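PDB 5IL5: MlnD from Bacillus methylotrophicus, which forms the dehydratase domain of a trans-AT polyketide synthase linked to macrolactin assembly, probably removing water from carrier-bound hydroxyacyl intermediates. Local coordinates for residues Ala122-Glu127 and Gly138-Glu143; Ala169-Leu174 and Val221-Ile226; Gly150-Glu155 and Gly276-Glu281. All coordinates share one frame; numbering follows the deposited sequence.

Interaction 1: residues Ala122-Glu127 and Gly138-Glu143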
loop_
_atom_site.group_PDB
_atom_site.type_symbol
_atom_site.label_atom_id
_atom_site.label_comp_id
_atom_site.label_asym_id
_atom_site.label_seq_id
_atom_site.Cartn_x
_atom_site.Cartn_y
_atom_site.Cartn_z
ATOM N N ALA A 122 6.790 -10.326 -15.344
ATOM C CA ALA A 122 5.752 -10.368 -14.334
ATOM C C ALA A 122 4.424 -10.657 -15.014
ATOM O O ALA A 122 4.252 -10.445 -16.216
ATOM C CB ALA A 122 5.666 -9.051 -13.556
ATOM N N SER A 123 3.489 -11.161 -14.223
ATOM C CA SER A 123 2.127 -11.391 -14.662
ATOM C C SER A 123 1.200 -10.572 -13.784
ATOM O O SER A 123 1.567 -10.143 -12.688
ATOM C CB SER A 123 1.742 -12.873 -14.580
ATOM O OG SER A 123 1.522 -13.267 -13.239
ATOM N N TYR A 124 -0.014 -10.364 -14.274
ATOM C CA TYR A 124 -0.985 -9.591 -13.529
ATOM C C TYR A 124 -2.355 -10.218 -13.705
ATOM O O TYR A 124 -2.671 -10.762 -14.766
ATOM C CB TYR A 124 -0.973 -8.115 -13.973
ATOM C CG TYR A 124 -1.569 -7.818 -15.336
ATOM C CD1 TYR A 124 -2.939 -7.697 -15.505
ATOM C CD2 TYR A 124 -0.755 -7.633 -16.450
ATOM C CE1 TYR A 124 -3.482 -7.417 -16.735
ATOM C CE2 TYR A 124 -1.292 -7.349 -17.690
ATOM C CZ TYR A 124 -2.657 -7.242 -17.826
ATOM O OH TYR A 124 -3.214 -6.961 -19.053
ATOM N N SER A 125 -3.150 -10.147 -12.644
ATOM C CA SER A 125 -4.526 -10.610 -12.642
ATOM C C SER A 125 -5.379 -9.493 -12.080
ATOM O O SER A 125 -5.096 -8.982 -10.992
ATOM C CB SER A 125 -4.718 -11.870 -11.793
ATOM O OG SER A 125 -4.283 -13.035 -12.465
ATOM N N ILE A 126 -6.414 -9.124 -12.813
ATOM C CA ILE A 126 -7.414 -8.194 -12.325
ATOM C C ILE A 126 -8.600 -9.049 -11.916
ATOM O O ILE A 126 -9.156 -9.786 -12.738
ATOM C CB ILE A 126 -7.790 -7.160 -13.396
ATOM C CG1 ILE A 126 -6.532 -6.396 -13.828
ATOM C CG2 ILE A 126 -8.844 -6.210 -12.867
ATOM C CD1 ILE A 126 -6.728 -5.412 -14.967
ATOM N N GLU A 127 -8.989 -8.958 -10.649
ATOM C CA GLU A 127 -9.857 -9.949 -10.037
ATOM C C GLU A 127 -10.960 -9.265 -9.248
ATOM O O GLU A 127 -10.848 -8.097 -8.868
ATOM C CB GLU A 127 -9.070 -10.889 -9.102
ATOM C CG GLU A 127 -7.805 -11.503 -9.708
ATOM C CD GLU A 127 -7.001 -12.328 -8.709
ATOM O OE1 GLU A 127 -7.307 -12.276 -7.504
ATOM O OE2 GLU A 127 -6.076 -13.053 -9.128
ATOM N N GLY A 138 -2.709 -10.697 -17.926
ATOM C CA GLY A 138 -1.690 -10.383 -18.901
ATOM C C GLY A 138 -0.308 -10.418 -18.292
ATOM O O GLY A 138 -0.120 -10.803 -17.136
ATOM N N ARG A 139 0.662 -10.047 -19.119
ATOM C CA ARG A 139 2.064 -10.008 -18.745
ATOM C C ARG A 139 2.607 -8.596 -18.889
ATOM O O ARG A 139 2.067 -7.763 -19.623
ATOM C CB ARG A 139 2.873 -10.964 -19.606
ATOM C CG ARG A 139 2.628 -12.410 -19.266
ATOM C CD ARG A 139 3.548 -13.286 -20.062
ATOM N NE ARG A 139 4.940 -12.905 -19.864
ATOM C CZ ARG A 139 5.650 -13.163 -18.771
ATOM N NH1 ARG A 139 5.116 -13.828 -17.757
ATOM N NH2 ARG A 139 6.908 -12.759 -18.697
ATOM N N LEU A 140 3.701 -8.350 -18.183
ATOM C CA LEU A 140 4.364 -7.060 -18.170
ATOM C C LEU A 140 5.828 -7.254 -18.519
ATOM O O LEU A 140 6.491 -8.136 -17.965
ATOM C CB LEU A 140 4.232 -6.387 -16.804
ATOM C CG LEU A 140 2.797 -6.290 -16.294
ATOM C CD1 LEU A 140 2.762 -6.134 -14.787
ATOM C CD2 LEU A 140 2.106 -5.127 -16.973
ATOM N N GLU A 141 6.315 -6.460 -19.461
ATOM C CA GLU A 141 7.738 -6.428 -19.748
ATOM C C GLU A 141 8.402 -5.507 -18.735
ATOM O O GLU A 141 8.030 -4.334 -18.621
ATOM C CB GLU A 141 7.992 -5.945 -21.170
ATOM C CG GLU A 141 9.443 -5.583 -21.414
ATOM C CD GLU A 141 9.913 -5.898 -22.820
ATOM O OE1 GLU A 141 9.057 -6.191 -23.692
ATOM O OE2 GLU A 141 11.143 -5.852 -23.046
ATOM N N LEU A 142 9.379 -6.034 -18.001
ATOM C CA LEU A 142 10.060 -5.258 -16.975
ATOM C C LEU A 142 11.442 -4.784 -17.380
ATOM O O LEU A 142 11.937 -3.810 -16.802
ATOM C CB LEU A 142 10.159 -6.070 -15.678
ATOM C CG LEU A 142 8.827 -6.517 -15.077
ATOM C CD1 LEU A 142 9.051 -7.085 -13.688
ATOM C CD2 LEU A 142 7.833 -5.355 -15.046
ATOM N N GLU A 143 12.071 -5.428 -18.354
ATOM C CA GLU A 143 13.358 -4.960 -18.856
ATOM C C GLU A 143 13.044 -3.942 -19.944
ATOM O O GLU A 143 12.817 -4.283 -21.105
ATOM C CB GLU A 143 14.197 -6.127 -19.361
ATOM C CG GLU A 143 14.311 -7.286 -18.360
ATOM C CD GLU A 143 15.283 -7.005 -17.231
ATOM O OE1 GLU A 143 16.423 -7.506 -17.287
ATOM O OE2 GLU A 143 14.905 -6.285 -16.286
#
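Tyr124 lays its ring flat over Gly138, the bump of one strand filling the hollow left by a residue without a side chain on the other. Its CG sits in the crowded position between the backbone N and the carbonyl carbon (chi1 72°), which folds the ring across the hairpin. Gly138 CA lies 3.7 Å from the centroid of the Tyr124 ring, a CH-pi contact over the face. Leu140 leans in obliquely beside it, its CG 3.8 Å from Tyr124 CD2. Along the same face, Ala122 leaves room for longer chains: its CB approaches Leu140 CD1, and Leu142 reaches in from the loop beyond, CD1 3.9 Å from Ala122 CB. On the other face Arg139 bends at chi3, one flat side of its guanidinium passing over Ala122 O, offset toward the rim.

The strands are antiparallel in the N-terminal hotdog fold, whose helix 74-86 touches Tyr124 through Ala78. The backbone hydrogen bonds Tyr124 N to Gly138 O and Leu140 N to Ala122 O are both 2.9 Å; Gly138 N returns one to Tyr124 O. Phe43 of the second subunit packs on Ala122. Backbone bonds thus set the register, while Tyr124, Leu140 and Ala122 make their face apolar.

Interaction 2: residues Ala169-Leu174 and Val221-Ile226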
loop_
_atom_site.group_PDB
_atom_site.type_symbol
_atom_site.label_atom_id
_atom_site.label_comp_id
_atom_site.label_asym_id
_atom_site.label_seq_id
_atom_site.Cartn_x
_atom_site.Cartn_y
_atom_site.Cartn_z
ATOM N N ALA A 169 -23.309 9.484 -36.998
ATOM C CA ALA A 169 -23.585 8.284 -37.783
ATOM C C ALA A 169 -22.669 7.137 -37.379
ATOM O O ALA A 169 -23.093 5.976 -37.336
ATOM C CB ALA A 169 -23.430 8.591 -39.270
ATOM N N PHE A 170 -21.404 7.440 -37.101
ATOM C CA PHE A 170 -20.463 6.399 -36.709
ATOM C C PHE A 170 -20.975 5.609 -35.506
ATOM O O PHE A 170 -20.946 4.372 -35.502
ATOM C CB PHE A 170 -19.097 7.018 -36.412
ATOM C CG PHE A 170 -18.109 6.037 -35.878
ATOM C CD1 PHE A 170 -17.528 5.107 -36.716
ATOM C CD2 PHE A 170 -17.776 6.029 -34.539
ATOM C CE1 PHE A 170 -16.624 4.188 -36.229
ATOM C CE2 PHE A 170 -16.871 5.113 -34.042
ATOM C CZ PHE A 170 -16.295 4.190 -34.887
ATOM N N TYR A 171 -21.443 6.306 -34.464
ATOM C CA TYR A 171 -21.865 5.616 -33.250
ATOM C C TYR A 171 -23.244 4.995 -33.391
ATOM O O TYR A 171 -23.518 3.969 -32.759
ATOM C CB TYR A 171 -21.831 6.567 -32.055
ATOM C CG TYR A 171 -20.422 6.838 -31.594
ATOM C CD1 TYR A 171 -19.712 5.878 -30.891
ATOM C CD2 TYR A 171 -19.794 8.040 -31.879
ATOM C CE1 TYR A 171 -18.425 6.108 -30.480
ATOM C CE2 TYR A 171 -18.504 8.279 -31.469
ATOM C CZ TYR A 171 -17.823 7.311 -30.768
ATOM O OH TYR A 171 -16.536 7.545 -30.352
ATOM N N GLN A 172 -24.121 5.590 -34.204
ATOM C CA GLN A 172 -25.374 4.922 -34.535
ATOM C C GLN A 172 -25.118 3.543 -35.130
ATOM O O GLN A 172 -25.879 2.604 -34.876
ATOM C CB GLN A 172 -26.191 5.782 -35.506
ATOM C CG GLN A 172 -26.902 6.967 -34.856
ATOM C CD GLN A 172 -27.235 8.079 -35.838
ATOM O OE1 GLN A 172 -27.459 9.221 -35.433
ATOM N NE2 GLN A 172 -27.290 7.752 -37.128
ATOM N N ARG A 173 -24.046 3.396 -35.909
ATOM C CA ARG A 173 -23.744 2.109 -36.525
ATOM C C ARG A 173 -23.197 1.121 -35.505
ATOM O O ARG A 173 -23.562 -0.060 -35.520
ATOM C CB ARG A 173 -22.759 2.311 -37.673
ATOM C CG ARG A 173 -23.398 2.995 -38.855
ATOM C CD ARG A 173 -22.394 3.697 -39.733
ATOM N NE ARG A 173 -23.087 4.541 -40.697
ATOM C CZ ARG A 173 -22.578 4.933 -41.856
ATOM N NH1 ARG A 173 -21.362 4.547 -42.214
ATOM N NH2 ARG A 173 -23.299 5.696 -42.670
ATOM N N LEU A 174 -22.307 1.573 -34.623
ATOM C CA LEU A 174 -21.846 0.708 -33.542
ATOM C C LEU A 174 -23.018 0.263 -32.679
ATOM O O LEU A 174 -23.052 -0.879 -32.205
ATOM C CB LEU A 174 -20.792 1.433 -32.704
ATOM C CG LEU A 174 -19.441 1.680 -33.379
ATOM C CD1 LEU A 174 -18.523 2.374 -32.404
ATOM C CD2 LEU A 174 -18.800 0.386 -33.863
ATOM N N VAL A 221 -9.845 2.809 -29.831
ATOM C CA VAL A 221 -9.182 1.628 -30.372
ATOM C C VAL A 221 -10.170 0.478 -30.483
ATOM O O VAL A 221 -10.290 -0.163 -31.532
ATOM C CB VAL A 221 -7.970 1.257 -29.497
ATOM C CG1 VAL A 221 -7.484 -0.175 -29.777
ATOM C CG2 VAL A 221 -6.858 2.294 -29.684
ATOM N N TYR A 222 -10.899 0.207 -29.403
ATOM C CA TYR A 222 -11.878 -0.869 -29.423
ATOM C C TYR A 222 -12.999 -0.563 -30.407
ATOM O O TYR A 222 -13.442 -1.447 -31.147
ATOM C CB TYR A 222 -12.417 -1.104 -28.009
ATOM C CG TYR A 222 -13.276 -2.338 -27.879
ATOM C CD1 TYR A 222 -12.734 -3.591 -28.096
ATOM C CD2 TYR A 222 -14.598 -2.264 -27.466
ATOM C CE1 TYR A 222 -13.487 -4.731 -27.973
ATOM C CE2 TYR A 222 -15.360 -3.409 -27.322
ATOM C CZ TYR A 222 -14.799 -4.635 -27.578
ATOM O OH TYR A 222 -15.571 -5.763 -27.430
ATOM N N GLN A 223 -13.455 0.691 -30.445
ATOM C CA GLN A 223 -14.537 1.062 -31.353
ATOM C C GLN A 223 -14.146 0.822 -32.808
ATOM O O GLN A 223 -14.949 0.311 -33.597
ATOM C CB GLN A 223 -14.927 2.524 -31.123
ATOM C CG GLN A 223 -15.776 2.747 -29.878
ATOM C CD GLN A 223 -15.835 4.199 -29.443
ATOM O OE1 GLN A 223 -15.584 5.100 -30.232
ATOM N NE2 GLN A 223 -16.159 4.428 -28.180
ATOM N N ALA A 224 -12.918 1.192 -33.185
ATOM C CA ALA A 224 -12.443 0.946 -34.543
ATOM C C ALA A 224 -12.542 -0.532 -34.905
ATOM O O ALA A 224 -12.959 -0.884 -36.015
ATOM C CB ALA A 224 -11.002 1.434 -34.687
ATOM N N VAL A 225 -12.159 -1.411 -33.979
ATOM C CA VAL A 225 -12.218 -2.846 -34.227
ATOM C C VAL A 225 -13.659 -3.304 -34.407
ATOM O O VAL A 225 -13.967 -4.091 -35.312
ATOM C CB VAL A 225 -11.518 -3.601 -33.084
ATOM C CG1 VAL A 225 -11.587 -5.105 -33.300
ATOM C CG2 VAL A 225 -10.071 -3.138 -32.969
ATOM N N ILE A 226 -14.566 -2.829 -33.552
ATOM C CA ILE A 226 -15.964 -3.232 -33.666
ATOM C C ILE A 226 -16.526 -2.807 -35.012
ATOM O O ILE A 226 -17.392 -3.479 -35.586
ATOM C CB ILE A 226 -16.790 -2.610 -32.528
ATOM C CG1 ILE A 226 -16.297 -3.035 -31.153
ATOM C CG2 ILE A 226 -18.260 -2.990 -32.663
ATOM C CD1 ILE A 226 -16.788 -2.094 -30.101
#
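Gln223 and Leu174 give up most surface here, with Ile226 a distant third. Gln223 reaches out from helix 215-229 with its chain extended beyond CG, and its OE1 accepts a 2.6 Å hydrogen bond from Tyr171 OH. The hydroxyl arrives in the carbonyl plane, on a lone pair. The phenol ring stands nearly perpendicular to the amide (planes 83° apart), and the amide meets the ring at its edge. Tyr171 OH is also bonded to Ala188 N, and Gln223 NE2 to Tyr179 OH and Leu185 O; both ends of the amide are engaged, consistent with its modelled orientation, and its buried polar atoms are satisfied.

Helix 215-229 is the long helix of the C-terminal hotdog fold, packed against strands such as 266-272 and 197-202, and helix 167-176 lies on its flank, the two segment axes 10.8 Å apart and inclined at 67°. Leu174 fills the space between them by splitting its branches. CD1 rests on the aliphatic stem of Gln223, 3.8 Å from its CG, and CD2 crosses to Ile226, 3.6 Å from its CG2. Next to them Phe170 CD2 lies 3.7 Å above the centre of the Tyr171 ring.

Interaction 3: residues Gly150-Glu155 and Gly276-Glu281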
loop_
_atom_site.group_PDB
_atom_site.type_symbol
_atom_site.label_atom_id
_atom_site.label_comp_id
_atom_site.label_asym_id
_atom_site.label_seq_id
_atom_site.Cartn_x
_atom_site.Cartn_y
_atom_site.Cartn_z
ATOM N N GLY A 150 6.740 3.234 -35.526
ATOM C CA GLY A 150 6.581 3.204 -36.958
ATOM C C GLY A 150 5.795 4.394 -37.459
ATOM O O GLY A 150 5.637 5.408 -36.772
ATOM N N ASN A 151 5.287 4.265 -38.675
ATOM C CA ASN A 151 4.522 5.342 -39.276
ATOM C C ASN A 151 3.462 4.739 -40.173
ATOM O O ASN A 151 3.752 3.853 -40.983
ATOM C CB ASN A 151 5.415 6.272 -40.109
ATOM C CG ASN A 151 5.922 7.461 -39.324
ATOM O OD1 ASN A 151 7.012 7.429 -38.742
ATOM N ND2 ASN A 151 5.137 8.534 -39.318
ATOM N N ILE A 152 2.241 5.233 -40.025
ATOM C CA ILE A 152 1.157 4.926 -40.941
ATOM C C ILE A 152 1.053 6.095 -41.895
ATOM O O ILE A 152 0.935 7.250 -41.467
ATOM C CB ILE A 152 -0.173 4.693 -40.204
ATOM C CG1 ILE A 152 -0.006 3.599 -39.145
ATOM C CG2 ILE A 152 -1.281 4.375 -41.209
ATOM C CD1 ILE A 152 0.277 2.226 -39.726
ATOM N N HIS A 153 1.109 5.803 -43.183
ATOM C CA HIS A 153 0.965 6.841 -44.188
ATOM C C HIS A 153 -0.518 7.175 -44.251
ATOM O O HIS A 153 -1.332 6.353 -44.688
ATOM C CB HIS A 153 1.530 6.343 -45.515
ATOM C CG HIS A 153 1.993 7.431 -46.431
ATOM N ND1 HIS A 153 1.816 7.387 -47.798
ATOM C CD2 HIS A 153 2.632 8.597 -46.173
ATOM C CE1 HIS A 153 2.329 8.476 -48.342
ATOM N NE2 HIS A 153 2.825 9.229 -47.378
ATOM N N LEU A 154 -0.876 8.378 -43.803
ATOM C CA LEU A 154 -2.277 8.739 -43.652
ATOM C C LEU A 154 -2.904 9.259 -44.934
ATOM O O LEU A 154 -4.136 9.269 -45.036
ATOM C CB LEU A 154 -2.451 9.812 -42.573
ATOM C CG LEU A 154 -2.014 9.503 -41.139
ATOM C CD1 LEU A 154 -2.294 10.684 -40.230
ATOM C CD2 LEU A 154 -2.706 8.257 -40.613
ATOM N N GLU A 155 -2.096 9.669 -45.910
ATOM C CA GLU A 155 -2.603 10.388 -47.078
ATOM C C GLU A 155 -3.771 9.684 -47.760
ATOM O O GLU A 155 -4.775 10.353 -48.052
ATOM C CB GLU A 155 -1.441 10.632 -48.054
ATOM C CG GLU A 155 -0.355 11.631 -47.586
ATOM C CD GLU A 155 -0.822 12.624 -46.543
ATOM O OE1 GLU A 155 -1.774 13.386 -46.825
ATOM O OE2 GLU A 155 -0.223 12.638 -45.445
ATOM N N GLY A 276 0.596 10.700 -38.295
ATOM C CA GLY A 276 0.738 9.269 -38.457
ATOM C C GLY A 276 1.717 8.571 -37.536
ATOM O O GLY A 276 1.781 7.336 -37.564
ATOM N N GLY A 277 2.518 9.305 -36.768
ATOM C CA GLY A 277 3.537 8.664 -35.950
ATOM C C GLY A 277 2.878 7.781 -34.895
ATOM O O GLY A 277 2.001 8.230 -34.147
ATOM N N ILE A 278 3.301 6.521 -34.827
ATOM C CA ILE A 278 2.632 5.556 -33.961
ATOM C C ILE A 278 2.969 5.842 -32.502
ATOM O O ILE A 278 4.138 5.822 -32.100
ATOM C CB ILE A 278 3.004 4.119 -34.346
ATOM C CG1 ILE A 278 2.530 3.818 -35.775
ATOM C CG2 ILE A 278 2.381 3.131 -33.361
ATOM C CD1 ILE A 278 3.064 2.516 -36.374
ATOM N N LEU A 279 1.933 6.093 -31.699
ATOM C CA LEU A 279 2.082 6.351 -30.272
ATOM C C LEU A 279 1.825 5.113 -29.431
ATOM O O LEU A 279 2.380 4.995 -28.334
ATOM C CB LEU A 279 1.107 7.451 -29.824
ATOM C CG LEU A 279 1.068 8.744 -30.642
ATOM C CD1 LEU A 279 -0.086 9.645 -30.233
ATOM C CD2 LEU A 279 2.373 9.484 -30.479
ATOM N N MET A 280 0.980 4.205 -29.916
ATOM C CA MET A 280 0.635 2.985 -29.202
ATOM C C MET A 280 0.142 1.966 -30.222
ATOM O O MET A 280 -0.553 2.325 -31.173
ATOM C CB MET A 280 -0.432 3.248 -28.132
ATOM C CG MET A 280 -0.861 2.022 -27.344
ATOM S SD MET A 280 -1.977 2.442 -25.985
ATOM C CE MET A 280 -3.440 2.891 -26.896
ATOM N N GLU A 281 0.515 0.707 -30.019
ATOM C CA GLU A 281 0.185 -0.377 -30.934
ATOM C C GLU A 281 -0.522 -1.469 -30.151
ATOM O O GLU A 281 -0.040 -1.877 -29.090
ATOM C CB GLU A 281 1.456 -0.938 -31.601
ATOM C CG GLU A 281 1.220 -2.117 -32.539
ATOM C CD GLU A 281 2.509 -2.723 -33.058
ATOM O OE1 GLU A 281 3.591 -2.311 -32.583
ATOM O OE2 GLU A 281 2.428 -3.621 -33.928
#
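Gly276 combines a positive phi (92°) with a psi close to zero, a conformation that suits glycine, and its carbonyl faces Ile152 N. Ile278 holds CG1 anti to its carbonyl carbon (chi1 -63°) and is extended at chi2, which together aim CD1 at the backbone of Gly150. Leu154 likewise has CG anti to the carbonyl carbon, bringing its branches over Gly276. With these settings the two segments run past each other in opposite directions and join in a single backbone bridge between Asn151 and Gly277, whose CA atoms are 4.8 Å apart.

Two nearly straight hydrogen bonds flank that bridge: Ile278 N to Gly150 O at 3.2 Å, and Ile152 N to Gly276 O at 3.3 Å. In each, the donor stands above the plane of the accepting carbonyl. Side chains then close in around the backbone. Ile278 CD1 lies 3.5 Å from Gly150 C, and its CG1 is 4.2 Å from Ile152 CG1, a loose apolar touch. At the other end Leu154 CD1 comes within 3.5 Å of Gly276 N; lacking a side chain, Gly276 lets both Leu154 and the carbonyl of Ile152 approach its CA. Asn151 points its CB away, yet its ND2 curls back to 3.7 Å from Gly277 CA.

Residues 150-155 belong to the connection between the two hotdog folds, so this short bridge lays that connection against the C-terminal one. Asp273 OD1 accepts a bond from Gly277 N, and Asn149 ND2 bonds to Ile278 O. Just past the bridge a classic beta bulge sets Leu279 and Met280 opposite the single residue Val271, and strand 278-286 goes on between strands 266-272 and 239-245. Leu154, immediately before the short helix 155-158, packs on Leu272 and Tyr254, and Ile152 on Tyr256 of strand 254-258.

In the fold
The three contacts divide between the halves of a double hotdog. Interaction 1 belongs to the N-terminal fold and interaction 2 to the C-terminal one, on opposite sides of the chain's centre and about 29 Å apart between centres. Interaction 3 fastens the connection between the folds to the C-terminal half. Interaction 2 is the buried one, helix against helix, and its polar side chains find partners within the protein. Interactions 1 and 3 are only partly buried and rely on backbone hydrogen bonds, an antiparallel hairpin in one and a lone bridge in the other. Interactions 2 and 3 come within about 4 Å at their nearest atoms but do not touch.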